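Local coordinates for neural-cadherin (Drosophila melanogaster, PDB 3UBF), which mediates calcium-dependent, mainly homophilic adhesion between cells and is represented here by a three-domain cadherin fragment of its ectodomain, at residues K7-F11 against V23-E27; N124-L130 against S160-T165. One frame throughout, in Å; residues are numbered along the deposited sequence.

Interaction 1: residues K7-F11 against V23-E27; sequences KRIEF and VFQLE
K7, I9 and F11 meet V23, F24, L26 and E27 across the two sheets of a cadherin beta-sandwich, the first of three such domains in the fragment. Strands 3-12 and 22-25 belong to opposing sheets; the axes of 7-11 and 23-25 pass 9.4 Å apart at their closest, so side chains make the contact while the backbone of 7-11 bonds to strand 88-97. K7 NZ donates to E27 OE2 at 2.9 Å, a salt bridge reaching the oxygen from above the carboxylate plane. The same ammonium also donates to a water 2.9 Å from NZ, which in turn donates a hydrogen bond to Q25 O. Lysine suits this border because its bent chain (chi2 67°) lays CG against L26 CD2 and CE beside F24 before NZ reaches the polar rim; an alanine here would remove that chain and is likely to leave E27 without its charge partner and the water without this donor. Q25 NE2 donates to L26 O at 3.0 Å and also to N49 O. Further in, I9 CG2 lies over one face of F24, offset toward its rim. F11 and F24 are nearly parallel but slid apart, whereas V23 CG1 sits 3.4 Å above the centre of the F11 ring.

Interaction 2: residues N124-L130 against S160-T165; sequences NTPVFTL and SGVVRT
The guanidinium of R164 has N124 O at its edge, near its plane, and a water lying in plane there accepts from NE and donates to N124 O. V162 CG1 covers one face, 3.8 Å above its centre, and the same methyl touches P126 CB. The F128 ring has L130 CD2 at its edge, in plane. Between these groups runs an antiparallel pairing interrupted by a beta bulge: V127 and F128 together face V163. V127 N donates to V163 O at 2.7 Å, while V163 N donates to F128 O at 2.6 Å, almost straight along the carbonyl. Branched V127 and V163 suit this apolar contact, CG2 of V127 resting on CG1 of V163. At one end, T165 OG1, turned between its backbone N and carbonyl carbon (chi1 61°), accepts from T125 N at 3.1 Å; the hydroxyl of T125 itself bonds to P122 O. Glycine suits the other end: a CB on G161 would collide with L130 O, and its own O accepts from L130 N at 2.8 Å. A water joins L130 O to S160 O. In its sheet, strand 162-165 lies between 126-133 and 154-156, with R164 bonded to D157; V163 and F128 pack on L203 of strand 201-207, and F128 and L130 on M113 of strand 113-117 in the opposing sheet.

In the fold
Interactions 1 and 2 lie in different cadherin domains, the first and second of the fragment. Their centres are 49 Å apart and their nearest atoms about 31 Å, so they do not touch. They show two ways of holding a sandwich: 7-11 and 23-27 join opposing sheets through side chains, whereas 124-130 and 160-165 are neighbours within one sheet. The calcium site of E13, D59, E61 and D138 draws ligands from either side of the domain junction; the side chain of F11 is about 13 Å from a bound calcium ion. In interaction 2, the side chain of S160 is about 4 Å from a bound zinc ion.

Interaction 1: residues K7-F11 against V23-E27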
loop_
_atom_site.group_PDB
_atom_site.type_symbol
_atom_site.label_atom_id
_atom_site.label_comp_id
_atom_site.label_asym_id
_atom_site.label_seq_id
_atom_site.Cartn_x
_atom_site.Cartn_y
_atom_site.Cartn_z
ATOM N N LYS A 7 8.881 -34.219 14.007
ATOM C CA LYS A 7 7.606 -33.544 14.174
ATOM C C LYS A 7 7.660 -32.245 13.397
ATOM O O LYS A 7 8.454 -31.373 13.717
ATOM C CB LYS A 7 7.340 -33.263 15.656
ATOM C CG LYS A 7 6.074 -32.469 15.928
ATOM C CD LYS A 7 4.836 -33.269 15.577
ATOM C CE LYS A 7 3.624 -32.691 16.274
ATOM N NZ LYS A 7 2.382 -33.368 15.810
ATOM N N ARG A 8 6.834 -32.144 12.363
ATOM C CA ARG A 8 6.732 -30.938 11.547
ATOM C C ARG A 8 5.366 -30.326 11.772
ATOM O O ARG A 8 4.364 -31.034 11.788
ATOM C CB ARG A 8 6.907 -31.259 10.066
ATOM C CG ARG A 8 8.312 -31.680 9.700
ATOM C CD ARG A 8 8.414 -32.094 8.236
ATOM N NE ARG A 8 9.801 -32.347 7.845
ATOM C CZ ARG A 8 10.680 -31.393 7.546
ATOM N NH1 ARG A 8 10.324 -30.110 7.592
ATOM N NH2 ARG A 8 11.919 -31.721 7.204
ATOM N N ILE A 9 5.329 -29.011 11.965
ATOM C CA ILE A 9 4.078 -28.338 12.240
ATOM C C ILE A 9 4.208 -26.849 11.924
ATOM O O ILE A 9 5.254 -26.245 12.148
ATOM C CB ILE A 9 3.618 -28.626 13.693
ATOM C CG1 ILE A 9 2.120 -28.386 13.859
ATOM C CG2 ILE A 9 4.482 -27.884 14.707
ATOM C CD1 ILE A 9 1.551 -28.950 15.170
ATOM N N GLU A 10 3.132 -26.281 11.386
ATOM C CA GLU A 10 3.082 -24.902 10.931
ATOM C C GLU A 10 2.221 -24.044 11.874
ATOM O O GLU A 10 1.079 -24.389 12.188
ATOM C CB GLU A 10 2.512 -24.865 9.507
ATOM C CG GLU A 10 2.695 -23.560 8.731
ATOM C CD GLU A 10 2.128 -23.654 7.315
ATOM O OE1 GLU A 10 2.569 -24.536 6.535
ATOM O OE2 GLU A 10 1.229 -22.851 6.975
ATOM N N PHE A 11 2.792 -22.935 12.330
ATOM C CA PHE A 11 2.056 -21.943 13.099
ATOM C C PHE A 11 2.395 -20.536 12.623
ATOM O O PHE A 11 3.439 -20.301 12.025
ATOM C CB PHE A 11 2.331 -22.090 14.601
ATOM C CG PHE A 11 1.658 -23.271 15.214
ATOM C CD1 PHE A 11 2.388 -24.413 15.526
ATOM C CD2 PHE A 11 0.282 -23.265 15.436
ATOM C CE1 PHE A 11 1.766 -25.527 16.068
ATOM C CE2 PHE A 11 -0.360 -24.388 15.984
ATOM C CZ PHE A 11 0.387 -25.520 16.297
ATOM N N VAL A 23 1.172 -24.213 22.599
ATOM C CA VAL A 23 0.901 -24.168 21.172
ATOM C C VAL A 23 0.415 -25.528 20.676
ATOM O O VAL A 23 -0.608 -25.640 19.996
ATOM C CB VAL A 23 2.120 -23.680 20.364
ATOM C CG1 VAL A 23 1.705 -23.389 18.922
ATOM C CG2 VAL A 23 2.695 -22.405 20.994
ATOM N N PHE A 24 1.143 -26.570 21.028
ATOM C CA PHE A 24 0.727 -27.890 20.632
ATOM C C PHE A 24 1.291 -28.921 21.589
ATOM O O PHE A 24 2.246 -28.654 22.337
ATOM C CB PHE A 24 1.105 -28.194 19.164
ATOM C CG PHE A 24 2.585 -28.287 18.916
ATOM C CD1 PHE A 24 3.208 -29.532 18.819
ATOM C CD2 PHE A 24 3.362 -27.132 18.781
ATOM C CE1 PHE A 24 4.594 -29.624 18.584
ATOM C CE2 PHE A 24 4.735 -27.212 18.560
ATOM C CZ PHE A 24 5.353 -28.459 18.453
ATOM N N GLN A 25 0.653 -30.083 21.550
ATOM C CA GLN A 25 0.990 -31.234 22.350
ATOM C C GLN A 25 1.845 -32.190 21.505
ATOM O O GLN A 25 1.412 -32.649 20.445
ATOM C CB GLN A 25 -0.318 -31.907 22.786
ATOM C CG GLN A 25 -0.171 -33.181 23.597
ATOM C CD GLN A 25 0.479 -32.923 24.916
ATOM O OE1 GLN A 25 -0.136 -32.337 25.811
ATOM N NE2 GLN A 25 1.741 -33.335 25.051
ATOM N N LEU A 26 3.061 -32.465 21.963
ATOM C CA LEU A 26 3.868 -33.534 21.396
ATOM C C LEU A 26 3.249 -34.884 21.769
ATOM O O LEU A 26 2.834 -35.091 22.918
ATOM C CB LEU A 26 5.291 -33.461 21.913
ATOM C CG LEU A 26 6.183 -32.415 21.252
ATOM C CD1 LEU A 26 7.432 -32.186 22.084
ATOM C CD2 LEU A 26 6.537 -32.849 19.832
ATOM N N GLU A 27 3.176 -35.791 20.795
ATOM C CA GLU A 27 2.538 -37.083 21.008
ATOM C C GLU A 27 3.490 -38.044 21.688
ATOM O O GLU A 27 4.715 -37.951 21.535
ATOM C CB GLU A 27 2.060 -37.698 19.698
ATOM C CG GLU A 27 1.378 -36.739 18.740
ATOM C CD GLU A 27 2.347 -36.168 17.733
ATOM O OE1 GLU A 27 3.423 -35.683 18.152
ATOM O OE2 GLU A 27 2.032 -36.208 16.523
HETATM O O HOH W 1 0.611 -31.886 17.645
#

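Interaction 2: residues N124-L130 against S160-T165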
loop_
_atom_site.group_PDB
_atom_site.type_symbol
_atom_site.label_atom_id
_atom_site.label_comp_id
_atom_site.label_asym_id
_atom_site.label_seq_id
_atom_site.Cartn_x
_atom_site.Cartn_y
_atom_site.Cartn_z
ATOM N N ASN A 124 20.523 19.115 -5.043
ATOM C CA ASN A 124 19.983 18.546 -3.800
ATOM C C ASN A 124 18.680 19.167 -3.368
ATOM O O ASN A 124 18.298 19.126 -2.196
ATOM C CB ASN A 124 21.025 18.613 -2.686
ATOM C CG ASN A 124 22.153 17.673 -2.938
ATOM O OD1 ASN A 124 23.307 18.100 -3.103
ATOM N ND2 ASN A 124 21.827 16.364 -3.039
ATOM N N THR A 125 18.014 19.758 -4.345
ATOM C CA THR A 125 16.661 20.221 -4.200
ATOM C C THR A 125 15.742 19.011 -4.233
ATOM O O THR A 125 15.745 18.257 -5.209
ATOM C CB THR A 125 16.333 21.193 -5.335
ATOM O OG1 THR A 125 17.181 22.337 -5.182
ATOM C CG2 THR A 125 14.865 21.611 -5.311
ATOM N N PRO A 126 14.970 18.815 -3.156
ATOM C CA PRO A 126 13.964 17.765 -3.123
ATOM C C PRO A 126 12.794 18.141 -4.033
ATOM O O PRO A 126 12.338 19.276 -4.004
ATOM C CB PRO A 126 13.539 17.738 -1.653
ATOM C CG PRO A 126 13.813 19.103 -1.145
ATOM C CD PRO A 126 14.949 19.652 -1.944
ATOM N N VAL A 127 12.348 17.198 -4.856
ATOM C CA VAL A 127 11.277 17.465 -5.807
ATOM C C VAL A 127 10.066 16.590 -5.519
ATOM O O VAL A 127 8.953 16.891 -5.951
ATOM C CB VAL A 127 11.738 17.225 -7.257
ATOM C CG1 VAL A 127 12.889 18.155 -7.608
ATOM C CG2 VAL A 127 12.139 15.771 -7.453
ATOM N N PHE A 128 10.289 15.506 -4.785
ATOM C CA PHE A 128 9.198 14.585 -4.434
ATOM C C PHE A 128 9.698 13.579 -3.423
ATOM O O PHE A 128 10.880 13.234 -3.402
ATOM C CB PHE A 128 8.968 13.892 -5.779
ATOM C CG PHE A 128 7.738 13.030 -5.813
ATOM C CD1 PHE A 128 6.483 13.592 -6.057
ATOM C CD2 PHE A 128 7.836 11.660 -5.640
ATOM C CE1 PHE A 128 5.342 12.804 -6.105
ATOM C CE2 PHE A 128 6.707 10.864 -5.701
ATOM C CZ PHE A 128 5.454 11.438 -5.925
ATOM N N THR A 129 8.775 13.093 -2.600
ATOM C CA THR A 129 9.086 12.141 -1.551
ATOM C C THR A 129 8.307 10.864 -1.822
ATOM O O THR A 129 7.078 10.822 -1.654
ATOM C CB THR A 129 8.692 12.705 -0.172
ATOM O OG1 THR A 129 9.340 13.966 0.021
ATOM C CG2 THR A 129 9.097 11.766 0.951
ATOM N N LEU A 130 9.021 9.831 -2.255
ATOM C CA LEU A 130 8.433 8.507 -2.378
ATOM C C LEU A 130 8.002 8.022 -1.009
ATOM O O LEU A 130 8.759 8.155 -0.041
ATOM C CB LEU A 130 9.441 7.524 -2.967
ATOM C CG LEU A 130 10.047 7.902 -4.317
ATOM C CD1 LEU A 130 11.173 6.939 -4.611
ATOM C CD2 LEU A 130 8.975 7.901 -5.434
ATOM N N SER A 160 14.728 8.002 3.198
ATOM C CA SER A 160 13.590 8.908 3.303
ATOM C C SER A 160 12.647 8.830 2.118
ATOM O O SER A 160 11.471 9.202 2.225
ATOM C CB SER A 160 14.076 10.336 3.463
ATOM O OG SER A 160 14.882 10.722 2.365
ATOM N N GLY A 161 13.165 8.362 0.988
ATOM C CA GLY A 161 12.401 8.335 -0.265
ATOM C C GLY A 161 12.435 9.668 -1.010
ATOM O O GLY A 161 11.863 9.787 -2.099
ATOM N N VAL A 162 13.119 10.665 -0.441
ATOM C CA VAL A 162 13.177 11.991 -1.039
ATOM C C VAL A 162 13.957 11.926 -2.356
ATOM O O VAL A 162 15.046 11.332 -2.424
ATOM C CB VAL A 162 13.780 13.034 -0.061
ATOM C CG1 VAL A 162 13.862 14.383 -0.702
ATOM C CG2 VAL A 162 12.930 13.123 1.222
ATOM N N VAL A 163 13.376 12.506 -3.404
ATOM C CA VAL A 163 14.018 12.590 -4.703
ATOM C C VAL A 163 14.598 13.983 -4.814
ATOM O O VAL A 163 13.874 14.976 -4.648
ATOM C CB VAL A 163 13.013 12.334 -5.853
ATOM C CG1 VAL A 163 13.714 12.395 -7.201
ATOM C CG2 VAL A 163 12.322 10.972 -5.673
ATOM N N ARG A 164 15.902 14.050 -5.081
ATOM C CA ARG A 164 16.648 15.303 -5.068
ATOM C C ARG A 164 17.412 15.545 -6.374
ATOM O O ARG A 164 17.982 14.607 -6.942
ATOM C CB ARG A 164 17.638 15.309 -3.909
ATOM C CG ARG A 164 17.008 15.450 -2.546
ATOM C CD ARG A 164 18.083 15.503 -1.490
ATOM N NE ARG A 164 17.555 15.726 -0.147
ATOM C CZ ARG A 164 17.389 14.772 0.773
ATOM N NH1 ARG A 164 17.692 13.500 0.511
ATOM N NH2 ARG A 164 16.908 15.093 1.961
ATOM N N THR A 165 17.427 16.798 -6.835
ATOM C CA THR A 165 18.136 17.160 -8.037
ATOM C C THR A 165 19.627 16.989 -7.829
ATOM O O THR A 165 20.135 17.205 -6.722
ATOM C CB THR A 165 17.887 18.638 -8.422
ATOM O OG1 THR A 165 18.344 19.506 -7.383
ATOM C CG2 THR A 165 16.426 18.899 -8.657
HETATM O O HOH W 2 17.048 18.540 0.542
HETATM O O HOH W 3 8.682 8.104 2.473
#